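Local structure of COG0778: Nitroreductase (Streptococcus pneumoniae, 2B67) at residues R54-E59 with E166-E171; A80-T85 with F174-L179; K17-K22 with L179-Y184. The protein binds flavin mononucleotide and, as a member of the nitroreductase family, probably catalyses flavin-dependent oxidoreduction with a nicotinamide cofactor as electron donor. All coordinates share one frame; numbering follows the deposited sequence. Where two conformers were deposited one is given.

Overall arrangement
The three contacts lie on or beside one four-stranded antiparallel sheet, in the strand order 48-53, 77-84, 174-183, 152-156. Interaction 2 pairs its two central strands about 8 Å from the centre of the chain. Interaction 1, centred about 13 Å from it, joins two helix ends above that sheet, and Leu-168 and Ile-170 pack onto Ala-80 and Phe-82. Interaction 3 shares Leu-179 with interaction 2 but is centred about 20 Å away, where strand 174-183 runs out toward the 17-22 loop, whose Lys-17 binds flavin mononucleotide. Along the chain 17-22 comes first, then 54-59, 80-85, 166-171, 174-179 and 179-184; the paired segments lie 89 to 157 residues apart.

Interaction 1. Residues R54-E59 with E166-E171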
ATOM      1  N   ARG A  54      12.764  19.431  -4.016  1.00 16.27           N
ATOM      2  CA  ARG A  54      12.913  20.296  -5.183  1.00 19.53           C
ATOM      3  C   ARG A  54      14.295  20.941  -5.186  1.00 20.77           C
ATOM      4  O   ARG A  54      14.767  21.371  -6.224  1.00 22.39           O
ATOM      5  CB  ARG A  54      11.846  21.413  -5.202  1.00 18.72           C
ATOM      6  CG  ARG A  54      10.506  20.949  -5.678  1.00 20.84           C
ATOM      7  CD  ARG A  54       9.459  22.110  -5.735  1.00 20.96           C
ATOM      8  NE  ARG A  54       8.122  21.570  -6.032  1.00 23.96           N
ATOM      9  CZ  ARG A  54       7.636  21.323  -7.259  1.00 24.68           C
ATOM     10  NH1 ARG A  54       6.418  20.820  -7.361  1.00 24.91           N
ATOM     11  NH2 ARG A  54       8.342  21.563  -8.376  1.00 17.60           N
ATOM     12  N   GLU A  55      14.914  21.028  -4.017  1.00 21.68           N
ATOM     13  CA  GLU A  55      16.219  21.633  -3.893  1.00 23.80           C
ATOM     14  C   GLU A  55      17.363  20.643  -3.728  1.00 22.93           C
ATOM     15  O   GLU A  55      18.419  20.876  -4.302  1.00 23.82           O
ATOM     16  CB  GLU A  55      16.258  22.679  -2.772  1.00 24.79           C
ATOM     17  CG  GLU A  55      16.334  24.093  -3.308  1.00 30.75           C
ATOM     18  CD  GLU A  55      14.982  24.756  -3.373  1.00 38.16           C
ATOM     19  OE1 GLU A  55      14.397  24.826  -4.488  1.00 38.80           O
ATOM     20  OE2 GLU A  55      14.505  25.201  -2.292  1.00 42.05           O
ATOM     21  N   LYS A  56      17.156  19.567  -2.960  1.00 21.84           N
ATOM     22  CA  LYS A  56      18.214  18.590  -2.622  1.00 21.99           C
ATOM     23  C   LYS A  56      18.283  17.352  -3.550  1.00 20.54           C
ATOM     24  O   LYS A  56      18.846  16.318  -3.182  1.00 19.04           O
ATOM     25  CB  LYS A  56      18.113  18.158  -1.134  1.00 22.30           C
ATOM     26  CG  LYS A  56      18.312  19.346  -0.147  1.00 23.69           C
ATOM     27  CD  LYS A  56      18.368  18.890   1.306  1.00 25.26           C
ATOM     28  CE  LYS A  56      19.017  19.966   2.206  1.00 28.79           C
ATOM     29  NZ  LYS A  56      18.089  21.133   2.482  1.00 32.66           N
ATOM     30  N   ASN A  57      17.736  17.483  -4.757  1.00 19.49           N
ATOM     31  CA  ASN A  57      17.635  16.358  -5.673  1.00 18.33           C
ATOM     32  C   ASN A  57      18.963  15.728  -6.046  1.00 18.41           C
ATOM     33  O   ASN A  57      19.055  14.511  -6.125  1.00 18.89           O
ATOM     34  CB  ASN A  57      16.901  16.741  -6.943  1.00 18.64           C
ATOM     35  CG  ASN A  57      15.517  17.287  -6.658  1.00 18.00           C
ATOM     36  OD1 ASN A  57      14.511  16.625  -6.898  1.00 17.18           O
ATOM     37  ND2 ASN A  57      15.471  18.488  -6.131  1.00 14.30           N
ATOM     38  N   ALA A  58      19.971  16.550  -6.307  1.00 16.79           N
ATOM     39  CA  ALA A  58      21.275  16.023  -6.742  1.00 16.24           C
ATOM     40  C   ALA A  58      21.956  15.229  -5.626  1.00 15.94           C
ATOM     41  O   ALA A  58      22.557  14.197  -5.894  1.00 16.04           O
ATOM     42  CB  ALA A  58      22.194  17.154  -7.234  1.00 16.13           C
ATOM     43  N   GLU A  59      21.899  15.776  -4.408  0.50 15.68           N
ATOM     44  CA  GLU A  59      22.361  15.133  -3.180  0.50 15.56           C
ATOM     45  C   GLU A  59      21.650  13.791  -2.987  0.50 14.69           C
ATOM     46  O   GLU A  59      22.288  12.739  -2.863  0.50 14.00           O
ATOM     47  CB  GLU A  59      22.046  16.029  -1.969  0.50 16.38           C
ATOM     48  CG  GLU A  59      23.235  16.750  -1.304  0.50 18.64           C
ATOM     49  CD  GLU A  59      23.115  16.808   0.233  0.50 23.74           C
ATOM     50  OE1 GLU A  59      23.912  16.124   0.931  0.50 23.03           O
ATOM     51  OE2 GLU A  59      22.216  17.520   0.745  0.50 24.08           O
ATOM     52  N   GLU A 166      19.870  12.239   7.025  1.00 18.50           N
ATOM     53  CA  GLU A 166      20.971  13.196   7.054  1.00 21.25           C
ATOM     54  C   GLU A 166      20.923  14.128   5.837  1.00 20.34           C
ATOM     55  O   GLU A 166      20.845  15.340   5.984  1.00 20.74           O
ATOM     56  CB  GLU A 166      22.279  12.402   7.115  1.00 21.36           C
ATOM     57  CG  GLU A 166      23.560  13.183   7.031  1.00 25.57           C
ATOM     58  CD  GLU A 166      24.763  12.329   7.411  1.00 28.01           C
ATOM     59  OE1 GLU A 166      25.557  12.803   8.273  1.00 37.45           O
ATOM     60  OE2 GLU A 166      24.908  11.177   6.882  1.00 34.93           O
ATOM     61  N   VAL A 167      20.910  13.552   4.634  1.00 19.80           N
ATOM     62  CA  VAL A 167      20.806  14.309   3.389  1.00 19.22           C
ATOM     63  C   VAL A 167      19.574  15.234   3.316  1.00 19.70           C
ATOM     64  O   VAL A 167      19.677  16.377   2.889  1.00 20.44           O
ATOM     65  CB  VAL A 167      20.864  13.346   2.178  1.00 18.68           C
ATOM     66  CG1 VAL A 167      20.585  14.047   0.872  1.00 18.03           C
ATOM     67  CG2 VAL A 167      22.235  12.651   2.122  1.00 19.76           C
ATOM     68  N   LEU A 168      18.413  14.750   3.739  1.00 19.42           N
ATOM     69  CA  LEU A 168      17.192  15.541   3.650  1.00 18.91           C
ATOM     70  C   LEU A 168      16.865  16.351   4.907  1.00 19.62           C
ATOM     71  O   LEU A 168      15.844  17.048   4.932  1.00 19.56           O
ATOM     72  CB  LEU A 168      15.995  14.643   3.269  1.00 18.54           C
ATOM     73  CG  LEU A 168      16.087  13.921   1.928  1.00 17.20           C
ATOM     74  CD1 LEU A 168      14.785  13.240   1.531  1.00 14.34           C
ATOM     75  CD2 LEU A 168      16.498  14.899   0.859  1.00 10.63           C
ATOM     76  N   GLU A 169      17.709  16.241   5.937  1.00 19.31           N
ATOM     77  CA  GLU A 169      17.536  16.967   7.198  1.00 21.17           C
ATOM     78  C   GLU A 169      16.184  16.676   7.847  1.00 20.26           C
ATOM     79  O   GLU A 169      15.401  17.588   8.142  1.00 20.58           O
ATOM     80  CB  GLU A 169      17.759  18.488   7.027  1.00 20.68           C
ATOM     81  CG  GLU A 169      19.093  18.803   6.369  1.00 23.80           C
ATOM     82  CD  GLU A 169      19.331  20.304   6.128  1.00 26.33           C
ATOM     83  OE1 GLU A 169      18.368  21.127   6.233  1.00 29.87           O
ATOM     84  OE2 GLU A 169      20.505  20.643   5.815  1.00 33.18           O
ATOM     85  N   ILE A 170      15.923  15.393   8.071  1.00 19.20           N
ATOM     86  CA  ILE A 170      14.680  14.952   8.688  1.00 18.31           C
ATOM     87  C   ILE A 170      15.039  14.167   9.957  1.00 18.66           C
ATOM     88  O   ILE A 170      15.944  13.335   9.929  1.00 18.23           O
ATOM     89  CB  ILE A 170      13.895  14.011   7.729  1.00 17.85           C
ATOM     90  CG1 ILE A 170      13.565  14.701   6.393  1.00 14.86           C
ATOM     91  CG2 ILE A 170      12.712  13.397   8.479  1.00 16.17           C
ATOM     92  CD1 ILE A 170      12.491  15.861   6.459  1.00 16.86           C
ATOM     93  N   GLU A 171      14.320  14.421  11.045  1.00 19.71           N
ATOM     94  CA  GLU A 171      14.500  13.700  12.315  1.00 22.11           C
ATOM     95  C   GLU A 171      14.518  12.173  12.197  1.00 21.74           C
ATOM     96  O   GLU A 171      13.685  11.583  11.476  1.00 22.07           O
ATOM     97  CB  GLU A 171      13.431  14.124  13.342  1.00 22.68           C
ATOM     98  CG  GLU A 171      13.567  15.571  13.822  1.00 29.26           C
ATOM     99  CD  GLU A 171      14.891  15.873  14.554  1.00 37.17           C
ATOM    100  OE1 GLU A 171      15.474  14.960  15.194  1.00 39.93           O
ATOM    101  OE2 GLU A 171      15.339  17.044  14.492  1.00 40.11           O
TER
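Lys-56 and Glu-59 lie against the end of helix 161-168, meeting Val-167, Leu-168 and Glu-169 in a small contact at the protein surface that has no direct hydrogen bond between the segments. The apolar part centres on Val-167. Val-167 CG1, anti to the backbone N (chi1 173°), touches Glu-59 CB at 3.8 Å. In the conformer described, one of two modelled for Glu-59, it also lies close to the carboxylate carbon, the two side chains sliding past each other in opposite directions. Deeper in, CD2 of Leu-168 reaches CB of Lys-56 at 4.1 Å, although the leucine's CB points away from the lysine segment. The aliphatic chain of Lys-56 passes over the backbone carbonyl of Val-167, a close van der Waals contact with Lys-56 CD 3.2 Å from Val-167 O.

The polar part is a single ion pair. A bend at chi4 (75°) turns NZ of Lys-56 toward Glu-169; the Lys-56 and Glu-169 side chains cross at about a right angle. The resulting salt bridge is long, 3.8 Å from Lys-56 NZ to Glu-169 OE1, more an electrostatic attraction at the surface than a tight ion pair.

Both groups sit where the backbone turns. Lys-56 is the N-cap of helix 57-61, while Glu-169, with positive phi (57°), leaves the helical conformation in a Schellman motif that follows the last turn.

The second subunit takes up the carbonyls at this helix end: Arg-204 of that subunit donates NE to Leu-168 O and NH2 to Glu-169 O. On the sheet side, Leu-168 packs on Val-53 and Ala-80 and Ile-170 on Val-51 and Phe-82, so the contact bridges helices 57-61 and 161-168 above strands 48-53 and 77-84.

Interaction 2. Residues A80-T85 with F174-L179; sequences ALFTDT and FRPELL
Phe-82 and Pro-176 face each other across an antiparallel strand pair interrupted by a classic beta bulge, in the central sheet of the nitroreductase fold. Pro-176 CB lies over the Phe-82 ring face, 4.3 Å from its centroid, a CH-pi contact; Phe-174 O sits at the ring edge. The Phe-82 and Phe-174 side chains cross at about a right angle, CD2 of the former against CB of the latter. Nearby the Asp-84 carboxylate, held by Arg-173 and Arg-90, is turned 38° from the Phe-174 ring plane.

At the bulge, Glu-177 and Leu-178 both face Leu-81. Leu-81 O takes a bond from Glu-177 N (2.8 Å) and a weak one from Leu-178 N, while Leu-81 N donates to Leu-178 O. Leu-178, on the face with Leu-81, brings the pair within about 4 Å of the flavin. Beyond it, Thr-83 and Arg-175 exchange two backbone bonds.

Thr-83, Arg-175 and Glu-177 meet on the side of the sheet that packs against Leu-131 of helix 124-148. Arg-175 CG stands between its own backbone N and carbonyl carbon (chi1 67°), against CG2 of Thr-85. Three donors converge on Glu-177 OE2, probably stabilising its negative charge: Thr-83 OG1 gives a 2.7 Å hydrogen bond to the anti lone pair, and Arg-175 grips it side-on in an intrastrand salt bridge, NH1 at the syn lone pair and NE, 2.6 Å from OE2, above the carboxylate plane.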
ATOM      1  N   ALA A  80      10.198  11.884  -0.947  1.00 12.52           N
ATOM      2  CA  ALA A  80      10.638  10.863  -0.020  1.00 12.63           C
ATOM      3  C   ALA A  80       9.530  10.573   0.982  1.00 12.26           C
ATOM      4  O   ALA A  80       9.156  11.446   1.747  1.00 12.40           O
ATOM      5  CB  ALA A  80      11.922  11.307   0.699  1.00 12.59           C
ATOM      6  N   LEU A  81       8.997   9.349   0.970  1.00 11.91           N
ATOM      7  CA  LEU A  81       7.938   8.952   1.896  1.00 12.20           C
ATOM      8  C   LEU A  81       8.589   8.355   3.130  1.00 12.22           C
ATOM      9  O   LEU A  81       9.307   7.347   3.034  1.00 11.87           O
ATOM     10  CB  LEU A  81       6.988   7.920   1.263  1.00 11.28           C
ATOM     11  CG  LEU A  81       5.913   7.263   2.140  1.00 12.95           C
ATOM     12  CD1 LEU A  81       4.972   8.317   2.763  1.00 13.66           C
ATOM     13  CD2 LEU A  81       5.083   6.319   1.295  1.00 12.26           C
ATOM     14  N   PHE A  82       8.336   8.982   4.279  1.00 12.36           N
ATOM     15  CA  PHE A  82       8.846   8.508   5.589  1.00 12.52           C
ATOM     16  C   PHE A  82       7.667   7.981   6.420  1.00 12.88           C
ATOM     17  O   PHE A  82       6.505   8.388   6.226  1.00 12.07           O
ATOM     18  CB  PHE A  82       9.492   9.662   6.400  1.00 12.87           C
ATOM     19  CG  PHE A  82      10.835  10.126   5.870  1.00 14.75           C
ATOM     20  CD1 PHE A  82      10.912  10.896   4.711  1.00 13.64           C
ATOM     21  CD2 PHE A  82      12.016   9.769   6.520  1.00 14.25           C
ATOM     22  CE1 PHE A  82      12.137  11.313   4.229  1.00 14.63           C
ATOM     23  CE2 PHE A  82      13.244  10.194   6.052  1.00 14.86           C
ATOM     24  CZ  PHE A  82      13.307  10.970   4.896  1.00 14.26           C
ATOM     25  N   THR A  83       7.964   7.104   7.368  1.00 12.81           N
ATOM     26  CA  THR A  83       6.959   6.696   8.325  1.00 13.72           C
ATOM     27  C   THR A  83       7.492   6.984   9.728  1.00 13.84           C
ATOM     28  O   THR A  83       8.709   7.002   9.949  1.00 12.92           O
ATOM     29  CB  THR A  83       6.627   5.214   8.198  1.00 14.63           C
ATOM     30  OG1 THR A  83       7.855   4.481   8.201  1.00 16.87           O
ATOM     31  CG2 THR A  83       5.898   4.932   6.878  1.00 14.17           C
ATOM     32  N   ASP A  84       6.555   7.174  10.653  1.00 13.24           N
ATOM     33  CA  ASP A  84       6.814   7.520  12.043  1.00 12.69           C
ATOM     34  C   ASP A  84       7.126   6.301  12.866  1.00 12.44           C
ATOM     35  O   ASP A  84       6.227   5.524  13.188  1.00 13.12           O
ATOM     36  CB  ASP A  84       5.564   8.206  12.635  1.00 12.58           C
ATOM     37  CG  ASP A  84       5.880   9.097  13.842  1.00 14.00           C
ATOM     38  OD1 ASP A  84       6.896   8.845  14.540  1.00 14.11           O
ATOM     39  OD2 ASP A  84       5.079  10.033  14.102  1.00 14.93           O
ATOM     40  N   THR A  85       8.385   6.147  13.258  1.00 12.17           N
ATOM     41  CA  THR A  85       8.756   5.001  14.047  1.00 13.37           C
ATOM     42  C   THR A  85       8.319   5.114  15.510  1.00 14.99           C
ATOM     43  O   THR A  85       8.373   4.122  16.223  1.00 15.39           O
ATOM     44  CB  THR A  85      10.267   4.721  14.014  1.00 13.43           C
ATOM     45  OG1 THR A  85      10.948   5.805  14.670  1.00 12.96           O
ATOM     46  CG2 THR A  85      10.759   4.577  12.525  1.00 12.21           C
ATOM     47  N   PHE A 174      11.748   9.542  12.022  1.00 15.78           N
ATOM     48  CA  PHE A 174      11.149   9.177  10.731  1.00 15.39           C
ATOM     49  C   PHE A 174      12.102   8.325   9.892  1.00 14.99           C
ATOM     50  O   PHE A 174      13.251   8.730   9.651  1.00 14.74           O
ATOM     51  CB  PHE A 174      10.727  10.459  10.000  1.00 15.54           C
ATOM     52  CG  PHE A 174       9.642  11.170  10.718  1.00 18.31           C
ATOM     53  CD1 PHE A 174       9.949  12.161  11.670  1.00 18.59           C
ATOM     54  CD2 PHE A 174       8.299  10.786  10.532  1.00 15.53           C
ATOM     55  CE1 PHE A 174       8.890  12.793  12.422  1.00 20.54           C
ATOM     56  CE2 PHE A 174       7.258  11.403  11.258  1.00 18.83           C
ATOM     57  CZ  PHE A 174       7.546  12.396  12.216  1.00 17.62           C
ATOM     58  N   ARG A 175      11.656   7.138   9.471  1.00 14.29           N
ATOM     59  CA  ARG A 175      12.500   6.312   8.604  1.00 13.94           C
ATOM     60  C   ARG A 175      12.021   6.362   7.152  1.00 13.58           C
ATOM     61  O   ARG A 175      10.801   6.396   6.885  1.00 13.15           O
ATOM     62  CB  ARG A 175      12.587   4.867   9.087  1.00 13.91           C
ATOM     63  CG  ARG A 175      11.284   4.135   8.980  1.00 14.65           C
ATOM     64  CD  ARG A 175      11.481   2.636   9.162  1.00 15.99           C
ATOM     65  NE  ARG A 175      10.359   1.865   8.620  1.00 15.03           N
ATOM     66  CZ  ARG A 175      10.163   0.563   8.858  1.00 16.50           C
ATOM     67  NH1 ARG A 175       9.117  -0.070   8.330  1.00 11.29           N
ATOM     68  NH2 ARG A 175      10.986  -0.099   9.681  1.00 15.29           N
ATOM     69  N   PRO A 176      12.973   6.415   6.215  1.00 13.56           N
ATOM     70  CA  PRO A 176      12.583   6.486   4.820  1.00 14.22           C
ATOM     71  C   PRO A 176      12.035   5.138   4.361  1.00 14.46           C
ATOM     72  O   PRO A 176      12.593   4.082   4.688  1.00 15.01           O
ATOM     73  CB  PRO A 176      13.886   6.878   4.093  1.00 14.45           C
ATOM     74  CG  PRO A 176      14.999   6.483   5.027  1.00 15.68           C
ATOM     75  CD  PRO A 176      14.437   6.503   6.419  1.00 14.16           C
ATOM     76  N   GLU A 177      10.912   5.165   3.668  1.00 14.24           N
ATOM     77  CA  GLU A 177      10.362   3.915   3.123  1.00 14.49           C
ATOM     78  C   GLU A 177      10.604   3.742   1.624  1.00 14.45           C
ATOM     79  O   GLU A 177      10.930   2.639   1.161  1.00 14.79           O
ATOM     80  CB  GLU A 177       8.855   3.829   3.413  1.00 14.69           C
ATOM     81  CG  GLU A 177       8.524   3.788   4.928  1.00 14.37           C
ATOM     82  CD  GLU A 177       8.749   2.426   5.578  1.00 16.93           C
ATOM     83  OE1 GLU A 177       9.174   1.458   4.909  1.00 18.32           O
ATOM     84  OE2 GLU A 177       8.513   2.325   6.785  1.00 18.15           O
ATOM     85  N   LEU A 178      10.433   4.836   0.879  1.00 14.84           N
ATOM     86  CA  LEU A 178      10.344   4.832  -0.606  1.00 14.92           C
ATOM     87  C   LEU A 178      10.715   6.210  -1.122  1.00 14.60           C
ATOM     88  O   LEU A 178      10.427   7.224  -0.461  1.00 14.17           O
ATOM     89  CB  LEU A 178       8.865   4.620  -1.051  1.00 15.03           C
ATOM     90  CG  LEU A 178       8.145   3.281  -0.924  1.00 16.18           C
ATOM     91  CD1 LEU A 178       6.677   3.389  -1.386  1.00 17.87           C
ATOM     92  CD2 LEU A 178       8.884   2.157  -1.698  1.00 15.94           C
ATOM     93  N   LEU A 179      11.280   6.250  -2.327  1.00 14.53           N
ATOM     94  CA  LEU A 179      11.411   7.493  -3.081  1.00 15.05           C
ATOM     95  C   LEU A 179      10.438   7.389  -4.249  1.00 14.83           C
ATOM     96  O   LEU A 179      10.418   6.384  -4.949  1.00 15.55           O
ATOM     97  CB  LEU A 179      12.854   7.713  -3.613  1.00 14.91           C
ATOM     98  CG  LEU A 179      14.012   7.680  -2.600  1.00 16.88           C
ATOM     99  CD1 LEU A 179      15.348   8.037  -3.296  1.00 15.59           C
ATOM    100  CD2 LEU A 179      13.758   8.625  -1.378  1.00 12.05           C
TER

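Interaction 3. Residues K17-K22 with L179-Y184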
ATOM      1  N   LYS A  17      10.424   6.241 -16.008  1.00 20.18           N
ATOM      2  CA  LYS A  17      11.855   6.309 -15.793  1.00 20.95           C
ATOM      3  C   LYS A  17      12.534   7.462 -16.529  1.00 20.84           C
ATOM      4  O   LYS A  17      13.629   7.838 -16.172  1.00 20.92           O
ATOM      5  CB  LYS A  17      12.488   4.975 -16.139  1.00 21.16           C
ATOM      6  CG  LYS A  17      12.147   3.918 -15.082  1.00 23.84           C
ATOM      7  CD  LYS A  17      12.466   2.502 -15.489  1.00 27.43           C
ATOM      8  CE  LYS A  17      11.553   1.575 -14.692  1.00 31.08           C
ATOM      9  NZ  LYS A  17      12.351   0.581 -13.902  1.00 35.09           N
ATOM     10  N   HIS A  18      11.874   8.049 -17.527  1.00 20.63           N
ATOM     11  CA  HIS A  18      12.472   9.162 -18.257  1.00 20.78           C
ATOM     12  C   HIS A  18      11.438  10.254 -18.347  1.00 20.48           C
ATOM     13  O   HIS A  18      10.289  10.006 -18.722  1.00 21.48           O
ATOM     14  CB  HIS A  18      12.980   8.723 -19.641  1.00 22.34           C
ATOM     15  CG  HIS A  18      14.036   7.654 -19.584  1.00 23.39           C
ATOM     16  ND1 HIS A  18      13.773   6.330 -19.876  1.00 25.05           N
ATOM     17  CD2 HIS A  18      15.342   7.709 -19.220  1.00 26.44           C
ATOM     18  CE1 HIS A  18      14.875   5.618 -19.715  1.00 26.98           C
ATOM     19  NE2 HIS A  18      15.843   6.430 -19.321  1.00 28.84           N
ATOM     20  N   PHE A  19      11.852  11.459 -17.977  1.00 19.21           N
ATOM     21  CA  PHE A  19      10.962  12.591 -17.797  1.00 18.44           C
ATOM     22  C   PHE A  19      11.313  13.712 -18.797  1.00 19.05           C
ATOM     23  O   PHE A  19      12.470  13.893 -19.152  1.00 19.04           O
ATOM     24  CB  PHE A  19      11.107  13.136 -16.382  1.00 17.20           C
ATOM     25  CG  PHE A  19      10.797  12.121 -15.297  1.00 16.77           C
ATOM     26  CD1 PHE A  19      11.829  11.436 -14.635  1.00 17.15           C
ATOM     27  CD2 PHE A  19       9.490  11.850 -14.951  1.00 14.72           C
ATOM     28  CE1 PHE A  19      11.535  10.464 -13.611  1.00 17.08           C
ATOM     29  CE2 PHE A  19       9.175  10.876 -13.928  1.00 16.61           C
ATOM     30  CZ  PHE A  19      10.217  10.219 -13.254  1.00 16.81           C
ATOM     31  N   THR A  20      10.298  14.460 -19.207  1.00 18.42           N
ATOM     32  CA  THR A  20      10.487  15.656 -20.005  1.00 18.75           C
ATOM     33  C   THR A  20      10.954  16.758 -19.058  1.00 18.72           C
ATOM     34  O   THR A  20      11.080  16.532 -17.842  1.00 17.38           O
ATOM     35  CB  THR A  20       9.173  16.073 -20.708  1.00 18.17           C
ATOM     36  OG1 THR A  20       8.273  16.640 -19.752  1.00 18.46           O
ATOM     37  CG2 THR A  20       8.518  14.877 -21.390  1.00 18.68           C
ATOM     38  N   ASP A  21      11.204  17.937 -19.620  1.00 18.94           N
ATOM     39  CA  ASP A  21      11.600  19.113 -18.850  1.00 18.97           C
ATOM     40  C   ASP A  21      10.427  19.974 -18.387  1.00 19.13           C
ATOM     41  O   ASP A  21      10.644  21.036 -17.795  1.00 19.35           O
ATOM     42  CB  ASP A  21      12.586  19.954 -19.681  1.00 20.06           C
ATOM     43  CG  ASP A  21      13.774  19.142 -20.133  1.00 21.93           C
ATOM     44  OD1 ASP A  21      14.529  18.690 -19.246  1.00 23.06           O
ATOM     45  OD2 ASP A  21      13.921  18.906 -21.368  1.00 23.41           O
ATOM     46  N   LYS A  22       9.194  19.533 -18.648  1.00 18.37           N
ATOM     47  CA  LYS A  22       8.021  20.254 -18.167  1.00 18.70           C
ATOM     48  C   LYS A  22       8.041  20.363 -16.639  1.00 19.70           C
ATOM     49  O   LYS A  22       8.305  19.378 -15.923  1.00 18.01           O
ATOM     50  CB  LYS A  22       6.699  19.579 -18.627  1.00 18.57           C
ATOM     51  CG  LYS A  22       5.433  20.351 -18.165  1.00 20.02           C
ATOM     52  CD  LYS A  22       4.141  19.738 -18.681  1.00 18.93           C
ATOM     53  CE  LYS A  22       2.936  20.447 -18.108  1.00 19.74           C
ATOM     54  NZ  LYS A  22       1.672  19.736 -18.503  1.00 22.05           N
ATOM     55  N   LEU A 179      11.280   6.250  -2.327  1.00 14.53           N
ATOM     56  CA  LEU A 179      11.411   7.493  -3.081  1.00 15.05           C
ATOM     57  C   LEU A 179      10.438   7.389  -4.249  1.00 14.83           C
ATOM     58  O   LEU A 179      10.418   6.384  -4.949  1.00 15.55           O
ATOM     59  CB  LEU A 179      12.854   7.713  -3.613  1.00 14.91           C
ATOM     60  CG  LEU A 179      14.012   7.680  -2.600  1.00 16.88           C
ATOM     61  CD1 LEU A 179      15.348   8.037  -3.296  1.00 15.59           C
ATOM     62  CD2 LEU A 179      13.758   8.625  -1.378  1.00 12.05           C
ATOM     63  N   ILE A 180       9.642   8.422  -4.453  1.00 13.92           N
ATOM     64  CA  ILE A 180       8.687   8.474  -5.550  1.00 13.80           C
ATOM     65  C   ILE A 180       9.134   9.605  -6.433  1.00 13.66           C
ATOM     66  O   ILE A 180       8.985  10.777  -6.041  1.00 12.92           O
ATOM     67  CB  ILE A 180       7.250   8.879  -5.096  1.00 13.30           C
ATOM     68  CG1 ILE A 180       6.866   8.280  -3.735  1.00 17.48           C
ATOM     69  CG2 ILE A 180       6.252   8.613  -6.224  1.00 14.43           C
ATOM     70  CD1 ILE A 180       6.246   7.013  -3.774  1.00 17.28           C
ATOM     71  N   THR A 181       9.658   9.283  -7.609  1.00 13.55           N
ATOM     72  CA  THR A 181       9.992  10.332  -8.567  1.00 14.07           C
ATOM     73  C   THR A 181       8.736  10.857  -9.230  1.00 14.69           C
ATOM     74  O   THR A 181       7.790  10.110  -9.461  1.00 13.68           O
ATOM     75  CB  THR A 181      10.952   9.841  -9.637  1.00 13.92           C
ATOM     76  OG1 THR A 181      10.421   8.646 -10.236  1.00 16.81           O
ATOM     77  CG2 THR A 181      12.372   9.575  -8.991  1.00 10.36           C
ATOM     78  N   VAL A 182       8.732  12.148  -9.537  1.00 15.40           N
ATOM     79  CA  VAL A 182       7.525  12.790 -10.072  1.00 14.99           C
ATOM     80  C   VAL A 182       7.878  13.640 -11.272  1.00 16.16           C
ATOM     81  O   VAL A 182       8.819  14.435 -11.223  1.00 15.50           O
ATOM     82  CB  VAL A 182       6.793  13.619  -9.004  1.00 14.61           C
ATOM     83  CG1 VAL A 182       5.464  14.128  -9.574  1.00 13.99           C
ATOM     84  CG2 VAL A 182       6.504  12.726  -7.756  1.00 12.17           C
ATOM     85  N   GLY A 183       7.164  13.426 -12.365  1.00 16.43           N
ATOM     86  CA  GLY A 183       7.410  14.203 -13.560  1.00 18.09           C
ATOM     87  C   GLY A 183       6.567  13.752 -14.712  1.00 19.41           C
ATOM     88  O   GLY A 183       5.881  12.727 -14.657  1.00 18.62           O
ATOM     89  N   TYR A 184       6.633  14.519 -15.792  1.00 21.82           N
ATOM     90  CA  TYR A 184       5.950  14.146 -17.015  1.00 23.41           C
ATOM     91  C   TYR A 184       6.837  13.227 -17.821  1.00 25.83           C
ATOM     92  O   TYR A 184       8.060  13.402 -17.843  1.00 27.17           O
ATOM     93  CB  TYR A 184       5.593  15.410 -17.784  1.00 22.61           C
ATOM     94  CG  TYR A 184       4.602  16.248 -17.031  1.00 21.83           C
ATOM     95  CD1 TYR A 184       5.027  17.274 -16.186  1.00 18.51           C
ATOM     96  CD2 TYR A 184       3.231  15.997 -17.139  1.00 19.05           C
ATOM     97  CE1 TYR A 184       4.095  18.065 -15.499  1.00 19.88           C
ATOM     98  CE2 TYR A 184       2.306  16.774 -16.454  1.00 19.06           C
ATOM     99  CZ  TYR A 184       2.741  17.801 -15.635  1.00 19.87           C
ATOM    100  OH  TYR A 184       1.823  18.567 -14.939  1.00 20.57           O
TER
HETATM  101  O   HOH W   1       8.606  16.642 -16.001  1.00 15.13           O
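Lys-22 lays its extended chain over one face of the Tyr-184 ring. Lys-22 CD sits above the centre of the Tyr-184 ring, 3.6 Å from the centroid, as a CH-pi contact, and the ammonium NZ follows at 4.0 Å from the same centroid, a cation-pi interaction 30° off the ring normal. With CG anti to the backbone N (chi1 -178°) and every later torsion also near 180°, the methylenes run straight across the ring.

At the other end of the contact the Phe-19 ring is set against the strand. Phe-19 CZ meets Thr-181 OG1 at 3.4 Å, with that oxygen near the ring plane, and Phe-19 CD2 comes equally close to Gly-183 CA. The absence of a side chain at Gly-183 matters here, since a CB would point at the phenylalanine and collide with CD2.

Between these two aromatic residues the backbones are joined by one direct hydrogen bond, Thr-20 N to Tyr-184 O, 2.8 Å long, with the donor tilted 32° from the carbonyl plane. Phe-19 CA also lies 3.0 Å from Tyr-184 O, a CA-H...O contact. A water completes the link: it accepts from Tyr-184 N and donates to Thr-20 O and Lys-22 O. Thr-20 OG1 touches CB of Tyr-184 and accepts from Lys-22 N in an ST turn, consistent with a bend that carries Lys-22 to the tyrosine.

Further out, Thr-181 OG1 receives a weak bond from Asn-154 N of strand 152-156, and Lys-17 NZ is hydrogen-bonded to O2 of the flavin mononucleotide. The loop between helices 5-12 and 26-36 thus packs against the end of strand 174-183, whose Val-182 side chain packs on Ile-79 of strand 77-84 and Leu-146 of helix 124-148.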